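Local structure of putative fumarylacetoacetate hydrolase family protein (Yersinia pestis, 3S52) at residues A[17-22]-A[52-57]; A[61-66]-A[103-108]; A[129-134]-A[189-194]; A[207-212]-A[216-221]. The protein probably belongs to the fumarylacetoacetate hydrolase family, adopting its mainly beta fold, but has no established specific function. All coordinates share one frame; numbering follows the deposited sequence.

The four contacts follow one another along the chain, each closing its loop before the next opens, so none nest or cross. Interaction 1 closes the first loop, joining strand 21-26 to strand 54-56. Interaction 2 packs the loop after strand 54-56 onto the end of strand 96-107. Interaction 3 joins strand 131-138 to strand 189-191 near the centre of the chain. Interaction 4 is a tight C-terminal hairpin in a separate antiparallel sheet. Interactions 1 to 3 all reach the large mixed sheet. I57 CD1 packs on L103 and on I209, and V61 pairs with the backbone at R219 and I221, which ties interactions 1 and 2 to the hairpin.

Interaction 1 of 4, residues A[17-22]-A[52-57]; sequences FPVNKV and TALCDI
L54 packs against two valines, V19 and V22, and this apolar group is the whole direct contact. CD1 of L54 does most of the touching. It lies 3.6 Å from V22 CG2 and 4.0 Å from V19 CG1. V22 CG2 also meets L54 CG at 3.8 Å and L54 CD2 at 3.9 Å, so one methyl sits against the whole branched end of the leucine. The side chains of V22 and L54 meet at a slant, while V19 and L54 run alongside each other, head to tail. V22 has CG1 anti to the backbone N (chi1 -175°), which leaves CG2 for L54 and lets CG1 pack on L191.

Polar groups lie outside this apolar patch. The side chain of K21 leaves its backbone away from segment 52-57. Its NZ forms a salt bridge with D188, a hydrogen bond with T183 O and a weak one with T52 OG1 of the second subunit.

L54 also touches C131, I133 and I189. Strands 21-26 and 54-56 belong to one curled mixed sheet but are not paired with each other. Side chains meeting across its interior in this way are characteristic of a rolled sheet, here the core of the FAH-family fold.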
# COMPACT_ATOMS: atom_id res chain seq x y z
N PHE A 17 8.19 14.11 11.75
CA PHE A 17 8.35 12.73 11.31
C PHE A 17 8.11 12.67 9.81
O PHE A 17 7.27 13.40 9.29
CB PHE A 17 7.32 11.79 11.95
CG PHE A 17 7.39 11.71 13.46
CD1 PHE A 17 8.36 10.96 14.09
CD2 PHE A 17 6.45 12.36 14.23
CE1 PHE A 17 8.40 10.87 15.47
CE2 PHE A 17 6.48 12.28 15.61
CZ PHE A 17 7.46 11.54 16.23
N PRO A 18 8.80 11.75 9.11
CA PRO A 18 8.51 11.47 7.69
C PRO A 18 7.09 10.90 7.47
O PRO A 18 6.47 10.33 8.36
CB PRO A 18 9.55 10.40 7.34
CG PRO A 18 10.60 10.50 8.38
CD PRO A 18 9.89 10.91 9.63
N VAL A 19 6.59 11.05 6.25
CA VAL A 19 5.32 10.47 5.89
C VAL A 19 5.62 9.38 4.86
O VAL A 19 6.31 9.64 3.88
CB VAL A 19 4.42 11.53 5.27
CG1 VAL A 19 3.12 10.91 4.72
CG2 VAL A 19 4.14 12.63 6.30
N ASN A 20 5.15 8.16 5.11
CA ASN A 20 5.31 7.10 4.11
C ASN A 20 4.04 6.31 3.86
O ASN A 20 3.47 6.36 2.77
CB ASN A 20 6.46 6.15 4.47
CG ASN A 20 7.81 6.78 4.26
OD1 ASN A 20 8.46 7.25 5.21
ND2 ASN A 20 8.25 6.81 3.00
N LYS A 21 3.62 5.55 4.87
CA LYS A 21 2.47 4.66 4.68
C LYS A 21 1.58 4.58 5.92
O LYS A 21 1.95 5.05 7.01
CB LYS A 21 2.91 3.25 4.27
CG LYS A 21 3.73 2.49 5.35
CD LYS A 21 4.11 1.07 4.88
CE LYS A 21 5.11 0.40 5.85
NZ LYS A 21 6.40 1.15 5.98
N VAL A 22 0.43 3.96 5.72
CA VAL A 22 -0.55 3.70 6.77
C VAL A 22 -0.87 2.20 6.71
O VAL A 22 -1.29 1.71 5.67
CB VAL A 22 -1.84 4.50 6.50
CG1 VAL A 22 -2.84 4.34 7.64
CG2 VAL A 22 -1.50 5.95 6.27
N THR A 52 -0.39 9.18 -0.66
CA THR A 52 -1.42 9.89 -1.41
C THR A 52 -2.84 9.74 -0.86
O THR A 52 -3.76 10.45 -1.29
CB THR A 52 -1.41 9.48 -2.89
OG1 THR A 52 -1.26 8.06 -3.00
CG2 THR A 52 -0.26 10.17 -3.62
N ALA A 53 -3.05 8.80 0.06
CA ALA A 53 -4.38 8.63 0.68
C ALA A 53 -4.58 9.67 1.79
O ALA A 53 -5.70 10.08 2.10
CB ALA A 53 -4.52 7.23 1.24
N LEU A 54 -3.47 10.08 2.40
CA LEU A 54 -3.52 10.91 3.60
C LEU A 54 -3.86 12.37 3.33
O LEU A 54 -3.37 12.96 2.38
CB LEU A 54 -2.18 10.83 4.33
CG LEU A 54 -1.97 9.55 5.15
CD1 LEU A 54 -0.48 9.28 5.36
CD2 LEU A 54 -2.71 9.63 6.47
N CYS A 55 -4.71 12.94 4.19
CA CYS A 55 -5.04 14.36 4.13
C CYS A 55 -5.51 14.87 5.48
O CYS A 55 -5.78 14.09 6.40
CB CYS A 55 -6.08 14.64 3.03
SG CYS A 55 -7.58 13.66 3.15
N ASP A 56 -5.58 16.19 5.62
CA ASP A 56 -5.95 16.81 6.89
C ASP A 56 -7.48 16.76 7.05
O ASP A 56 -8.22 17.39 6.30
CB ASP A 56 -5.45 18.26 6.88
CG ASP A 56 -5.79 19.03 8.14
OD1 ASP A 56 -6.56 18.53 8.99
OD2 ASP A 56 -5.29 20.17 8.27
N ILE A 57 -7.95 16.01 8.03
CA ILE A 57 -9.39 15.87 8.24
C ILE A 57 -10.08 17.21 8.53
O ILE A 57 -11.27 17.38 8.28
CB ILE A 57 -9.70 14.84 9.35
CG1 ILE A 57 -11.10 14.22 9.15
CG2 ILE A 57 -9.51 15.43 10.75
CD1 ILE A 57 -11.25 12.87 9.86

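Interaction 2 of 4, residues A[61-66]-A[103-108]; sequences VSIPKD and LDLTLR
V61 and I63 both rest on L105, and P64 rests on L107. In the FAH-family fold of this chain, the loop after strand 54-56 is thus laid along the last part of strand 96-107, just before helix 108-117. The contact is apolar and works through side chains.

The packed side is largely buried; P64 is partly exposed. L105 CD1 serves two partners, with V61 CG1 and I63 CG2 each 4.2 Å from it. The ends of V61 and L105 meet head-on. The leucine has CG anti to its carbonyl carbon (chi1 -57°) and an extended chi2, which carries CD1 out to the loop. Both V61 and L105 also touch P132 of the neighbouring strand. A little further on, P64 CG meets L107 CD2 at 4.1 Å, the two side chains crossing at a slant. F127 touches both P64 and L107. L107 takes the N-cap position of the helix.

On the far side of segment 103-108, D104 forms salt bridges with K49 and K125. T106 OG1 makes a weak hydrogen bond to D104 O and another hydrogen bond with K125.

The loose side of the loop is formed by S62, K65 and D66, all exposed. K65 does not hang out straight. Its side chain folds back, and NZ donates to I63 O at 2.9 Å, tilted 21° from the plane of that carbonyl.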
# COMPACT_ATOMS: atom_id res chain seq x y z
N VAL A 61 -13.35 17.50 3.06
CA VAL A 61 -12.93 16.16 2.67
C VAL A 61 -13.51 15.80 1.31
O VAL A 61 -14.71 15.65 1.16
CB VAL A 61 -13.38 15.12 3.72
CG1 VAL A 61 -13.06 13.70 3.27
CG2 VAL A 61 -12.74 15.44 5.08
N SER A 62 -12.63 15.66 0.32
CA SER A 62 -13.03 15.30 -1.04
C SER A 62 -13.26 13.80 -1.16
O SER A 62 -12.46 13.01 -0.66
CB SER A 62 -11.93 15.73 -2.01
OG SER A 62 -12.14 15.15 -3.29
N ILE A 63 -14.34 13.40 -1.82
CA ILE A 63 -14.56 11.99 -2.10
C ILE A 63 -14.77 11.81 -3.61
O ILE A 63 -15.29 12.71 -4.27
CB ILE A 63 -15.76 11.46 -1.32
CG1 ILE A 63 -17.06 12.12 -1.80
CG2 ILE A 63 -15.57 11.70 0.18
CD1 ILE A 63 -18.32 11.51 -1.16
N PRO A 64 -14.34 10.66 -4.17
CA PRO A 64 -14.53 10.51 -5.62
C PRO A 64 -16.01 10.32 -5.96
O PRO A 64 -16.75 9.77 -5.14
CB PRO A 64 -13.72 9.25 -5.96
CG PRO A 64 -13.62 8.48 -4.69
CD PRO A 64 -13.65 9.50 -3.57
N LYS A 65 -16.45 10.83 -7.12
CA LYS A 65 -17.85 10.72 -7.51
C LYS A 65 -18.26 9.53 -8.41
O LYS A 65 -19.45 9.23 -8.53
CB LYS A 65 -18.33 12.03 -8.17
CG LYS A 65 -18.24 13.28 -7.27
CD LYS A 65 -18.87 13.05 -5.89
CE LYS A 65 -18.79 14.30 -5.00
NZ LYS A 65 -17.39 14.68 -4.63
N ASP A 66 -17.30 8.87 -9.07
CA ASP A 66 -17.67 7.87 -10.09
C ASP A 66 -17.57 6.37 -9.73
O ASP A 66 -17.89 5.50 -10.56
CB ASP A 66 -16.97 8.15 -11.42
CG ASP A 66 -17.52 9.38 -12.13
OD1 ASP A 66 -18.62 9.87 -11.76
OD2 ASP A 66 -16.84 9.86 -13.07
N LEU A 103 -10.56 8.58 9.31
CA LEU A 103 -11.61 7.89 8.55
C LEU A 103 -10.94 7.00 7.52
O LEU A 103 -10.22 7.48 6.65
CB LEU A 103 -12.48 8.90 7.81
CG LEU A 103 -13.23 9.90 8.70
CD1 LEU A 103 -14.06 10.85 7.85
CD2 LEU A 103 -14.10 9.16 9.70
N ASP A 104 -11.19 5.70 7.59
CA ASP A 104 -10.70 4.84 6.54
C ASP A 104 -11.87 4.82 5.58
O ASP A 104 -12.79 4.00 5.71
CB ASP A 104 -10.42 3.45 7.16
CG ASP A 104 -10.32 2.32 6.14
OD1 ASP A 104 -10.18 2.59 4.92
OD2 ASP A 104 -10.37 1.14 6.57
N LEU A 105 -11.77 5.67 4.55
CA LEU A 105 -12.86 5.80 3.57
C LEU A 105 -12.74 4.67 2.58
O LEU A 105 -11.66 4.36 2.11
CB LEU A 105 -12.80 7.13 2.81
CG LEU A 105 -12.83 8.47 3.56
CD1 LEU A 105 -12.82 9.61 2.57
CD2 LEU A 105 -14.04 8.56 4.47
N THR A 106 -13.88 4.09 2.23
CA THR A 106 -13.87 2.84 1.50
C THR A 106 -14.88 2.92 0.37
O THR A 106 -16.00 3.36 0.58
CB THR A 106 -14.27 1.69 2.43
OG1 THR A 106 -13.32 1.60 3.51
CG2 THR A 106 -14.32 0.34 1.67
N LEU A 107 -14.51 2.45 -0.81
CA LEU A 107 -15.53 2.39 -1.85
C LEU A 107 -16.13 1.02 -1.64
O LEU A 107 -15.63 0.01 -2.12
CB LEU A 107 -14.88 2.51 -3.23
CG LEU A 107 -14.21 3.88 -3.44
CD1 LEU A 107 -13.37 3.94 -4.72
CD2 LEU A 107 -15.26 4.98 -3.44
N ARG A 108 -17.28 1.01 -0.97
CA ARG A 108 -17.77 -0.22 -0.37
C ARG A 108 -18.25 -1.19 -1.43
O ARG A 108 -18.07 -2.39 -1.29
CB ARG A 108 -18.90 0.07 0.62
CG ARG A 108 -19.46 -1.17 1.31
CD ARG A 108 -20.53 -0.82 2.34
NE ARG A 108 -21.04 -2.02 3.01
CZ ARG A 108 -21.83 -2.01 4.08
NH1 ARG A 108 -22.23 -0.87 4.62
NH2 ARG A 108 -22.24 -3.16 4.61

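Interaction 3 of 4, residues A[129-134]-A[189-194]; sequences GSCPIS and IVLTGT
Directly before C131, which meets L191 across the contact, the hydroxyl OG of S130 lies within hydrogen-bonding range of two backbone carbonyls, K125 O and F127 O, which must share its single proton. S130 O in turn accepts from K49 NZ. The chain then enters strand 131-138, where the backbone N of C131 makes a probable hydrogen bond to A53 O.

C131 and I133 both turn their side chains toward segment 189-194. C131 SG is anti to its backbone N (chi1 -170°) and lies 4.0 Å from L191 CD1. Two residues along each strand, the ends of I133 and I189 meet. I133 CD1 is 4.0 Å from I189 CD1 and equally far from I189 CG2, so it rests against both branches of that isoleucine. All four residues are buried.

Strands 131-138 and 189-191 lie in one curled mixed sheet without pairing directly, and these residues fill the interior of the FAH-family fold, near the centre of the chain. From strand 70-80, A77 lies against I133 and L191.

Beyond L191, T192 OG1 bonds to L76 O and G193 N to E75.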
# COMPACT_ATOMS: atom_id res chain seq x y z
N GLY A 129 -6.88 10.51 -1.10
CA GLY A 129 -7.70 11.11 -0.06
C GLY A 129 -8.53 10.13 0.74
O GLY A 129 -9.43 10.54 1.46
N SER A 130 -8.21 8.84 0.69
CA SER A 130 -9.04 7.85 1.40
C SER A 130 -8.73 7.75 2.89
O SER A 130 -9.23 6.87 3.59
CB SER A 130 -8.89 6.46 0.79
OG SER A 130 -7.58 6.00 0.99
N CYS A 131 -7.83 8.61 3.37
CA CYS A 131 -7.47 8.58 4.78
C CYS A 131 -7.30 9.99 5.37
O CYS A 131 -6.19 10.42 5.68
CB CYS A 131 -6.22 7.73 5.01
SG CYS A 131 -5.86 7.41 6.78
N PRO A 132 -8.42 10.70 5.52
CA PRO A 132 -8.48 11.95 6.28
C PRO A 132 -8.12 11.65 7.73
O PRO A 132 -8.70 10.73 8.31
CB PRO A 132 -9.96 12.32 6.23
CG PRO A 132 -10.54 11.53 5.12
CD PRO A 132 -9.74 10.28 5.04
N ILE A 133 -7.21 12.44 8.30
CA ILE A 133 -6.73 12.16 9.64
C ILE A 133 -6.53 13.45 10.44
O ILE A 133 -6.22 14.51 9.87
CB ILE A 133 -5.42 11.34 9.59
CG1 ILE A 133 -4.97 10.93 10.99
CG2 ILE A 133 -4.33 12.12 8.91
CD1 ILE A 133 -4.03 9.72 10.96
N SER A 134 -6.71 13.34 11.76
CA SER A 134 -6.53 14.44 12.70
C SER A 134 -5.06 14.68 13.02
O SER A 134 -4.17 13.94 12.58
CB SER A 134 -7.26 14.12 14.02
OG SER A 134 -6.61 13.05 14.72
N ILE A 189 1.84 5.40 10.19
CA ILE A 189 0.62 5.47 10.97
C ILE A 189 -0.02 4.09 10.95
O ILE A 189 0.02 3.40 9.93
CB ILE A 189 -0.35 6.52 10.36
CG1 ILE A 189 0.27 7.92 10.37
CG2 ILE A 189 -1.69 6.50 11.06
CD1 ILE A 189 -0.46 8.92 9.46
N VAL A 190 -0.61 3.70 12.08
CA VAL A 190 -1.35 2.45 12.14
C VAL A 190 -2.80 2.75 12.43
O VAL A 190 -3.11 3.51 13.36
CB VAL A 190 -0.80 1.51 13.21
CG1 VAL A 190 -1.78 0.36 13.47
CG2 VAL A 190 0.58 1.00 12.81
N LEU A 191 -3.70 2.19 11.60
CA LEU A 191 -5.14 2.30 11.83
C LEU A 191 -5.59 1.02 12.49
O LEU A 191 -5.21 -0.07 12.07
CB LEU A 191 -5.90 2.51 10.51
CG LEU A 191 -5.67 3.85 9.81
CD1 LEU A 191 -6.71 4.06 8.70
CD2 LEU A 191 -5.71 5.00 10.80
N THR A 192 -6.38 1.16 13.55
CA THR A 192 -6.70 0.04 14.42
C THR A 192 -8.08 -0.61 14.18
O THR A 192 -8.48 -1.50 14.92
CB THR A 192 -6.56 0.44 15.89
OG1 THR A 192 -7.47 1.51 16.17
CG2 THR A 192 -5.14 0.92 16.18
N GLY A 193 -8.81 -0.13 13.18
CA GLY A 193 -10.06 -0.76 12.78
C GLY A 193 -11.28 0.05 13.17
O GLY A 193 -11.20 0.96 14.00
N THR A 194 -12.43 -0.30 12.60
CA THR A 194 -13.61 0.50 12.83
C THR A 194 -14.71 -0.31 13.55
O THR A 194 -14.92 -1.48 13.26
CB THR A 194 -14.14 1.07 11.49
OG1 THR A 194 -15.09 2.10 11.74
CG2 THR A 194 -14.79 -0.04 10.67

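Interaction 4 of 4, residues A[207-212]-A[216-221]; sequences LKIMLN and VNTRII
K208 and N217 lie side by side on one face of a beta hairpin, their side chains pointing the same way. They form a non-hydrogen-bonded pair. The lysine chain bends at chi3 and chi4, bringing NZ back to N217 OD1 at 2.7 Å, in the plane of the amide carbonyl. A water also donates to OD1, at 2.7 Å, and reaches L207 O at a longer 3.3 Å.

L207, I209, V216 and T218 turn to the other face. I209 and V216 meet at an angle, with V216 CG2 3.5 Å from I209 CB. With CG1 anti to the carbonyl carbon (V216 chi1 -78°), CG2 is left between the backbone N and the carbonyl carbon, against I209. Past the paired strands, L207 CD1 packs on I220 CG1 at 3.8 Å. T218 OG1 bonds to Q59 O.

The flanking pairs, L207 with T218 and I209 with V216, are each closed by two backbone hydrogen bonds. L207 N lies 2.8 Å from T218 O. The return bond, T218 N to L207 O, is 3.0 Å.

The hairpin is therefore two-sided. Its apolar face packs on V101, L103 and I57, while two donors at N217 OD1 would fix the rotation of that exposed amide.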
# COMPACT_ATOMS: atom_id res chain seq x y z
N LEU A 207 -19.59 16.67 9.23
CA LEU A 207 -19.08 15.65 10.12
C LEU A 207 -18.60 16.27 11.41
O LEU A 207 -17.90 17.28 11.40
CB LEU A 207 -17.92 14.92 9.45
CG LEU A 207 -18.24 13.74 8.54
CD1 LEU A 207 -19.23 14.15 7.47
CD2 LEU A 207 -16.95 13.20 7.94
N LYS A 208 -18.98 15.66 12.53
CA LYS A 208 -18.35 16.01 13.80
C LYS A 208 -17.69 14.75 14.32
O LYS A 208 -18.36 13.72 14.49
CB LYS A 208 -19.36 16.52 14.82
CG LYS A 208 -18.76 16.72 16.20
CD LYS A 208 -19.80 17.13 17.23
CE LYS A 208 -20.67 18.26 16.71
NZ LYS A 208 -19.86 19.41 16.22
N ILE A 209 -16.39 14.81 14.56
CA ILE A 209 -15.66 13.62 14.95
C ILE A 209 -15.06 13.83 16.32
O ILE A 209 -14.48 14.87 16.59
CB ILE A 209 -14.51 13.30 13.98
CG1 ILE A 209 -15.04 13.06 12.57
CG2 ILE A 209 -13.73 12.07 14.46
CD1 ILE A 209 -14.42 13.98 11.55
N MSE A 210 -15.19 12.84 17.19
CA MSE A 210 -14.64 12.99 18.52
C MSE A 210 -13.75 11.83 18.94
O MSE A 210 -14.06 10.67 18.65
CB MSE A 210 -15.74 13.20 19.54
CG MSE A 210 -16.14 14.66 19.66
SE MSE A 210 -17.60 14.87 20.91
CE MSE A 210 -19.05 14.64 19.63
N LEU A 211 -12.64 12.17 19.58
CA LEU A 211 -11.70 11.19 20.09
C LEU A 211 -11.57 11.54 21.55
O LEU A 211 -11.06 12.62 21.90
CB LEU A 211 -10.34 11.31 19.38
CG LEU A 211 -9.24 10.37 19.86
CD1 LEU A 211 -9.63 8.91 19.66
CD2 LEU A 211 -7.92 10.67 19.14
N ASN A 212 -12.05 10.64 22.40
CA ASN A 212 -12.31 10.96 23.78
C ASN A 212 -13.03 12.30 23.84
O ASN A 212 -13.99 12.50 23.11
CB ASN A 212 -11.01 10.96 24.58
CG ASN A 212 -10.45 9.55 24.72
OD1 ASN A 212 -11.21 8.58 24.83
ND2 ASN A 212 -9.13 9.44 24.71
N VAL A 216 -13.10 17.35 16.23
CA VAL A 216 -12.80 17.99 14.95
C VAL A 216 -14.07 18.01 14.11
O VAL A 216 -14.87 17.07 14.15
CB VAL A 216 -11.70 17.25 14.14
CG1 VAL A 216 -10.31 17.55 14.68
CG2 VAL A 216 -11.96 15.76 14.12
N ASN A 217 -14.24 19.07 13.33
CA ASN A 217 -15.39 19.23 12.45
C ASN A 217 -14.98 19.45 11.01
O ASN A 217 -13.97 20.10 10.72
CB ASN A 217 -16.25 20.40 12.89
CG ASN A 217 -16.71 20.27 14.30
OD1 ASN A 217 -17.76 19.68 14.57
ND2 ASN A 217 -15.93 20.81 15.23
N THR A 218 -15.76 18.91 10.10
CA THR A 218 -15.46 19.10 8.70
C THR A 218 -16.71 18.85 7.86
O THR A 218 -17.78 18.57 8.39
CB THR A 218 -14.26 18.24 8.27
OG1 THR A 218 -13.72 18.76 7.04
CG2 THR A 218 -14.64 16.76 8.10
N ARG A 219 -16.55 18.98 6.55
CA ARG A 219 -17.65 18.88 5.62
C ARG A 219 -17.17 18.07 4.44
O ARG A 219 -15.99 18.13 4.09
CB ARG A 219 -18.05 20.29 5.18
CG ARG A 219 -19.32 20.39 4.40
CD ARG A 219 -19.61 21.84 4.05
NE ARG A 219 -19.64 22.67 5.26
CZ ARG A 219 -20.70 22.80 6.05
NH1 ARG A 219 -21.83 22.16 5.78
NH2 ARG A 219 -20.63 23.57 7.13
N ILE A 220 -18.07 17.29 3.84
CA ILE A 220 -17.75 16.55 2.62
C ILE A 220 -17.97 17.45 1.41
O ILE A 220 -19.04 18.05 1.27
CB ILE A 220 -18.60 15.28 2.48
CG1 ILE A 220 -18.53 14.43 3.75
CG2 ILE A 220 -18.15 14.46 1.29
CD1 ILE A 220 -17.13 14.05 4.14
N ILE A 221 -16.97 17.54 0.53
CA ILE A 221 -17.00 18.49 -0.58
C ILE A 221 -15.65 18.63 -1.25
O ILE A 221 -14.80 19.40 -0.80
CB ILE A 221 -17.42 19.90 -0.10
O HOH W 1 -19.59 19.81 12.60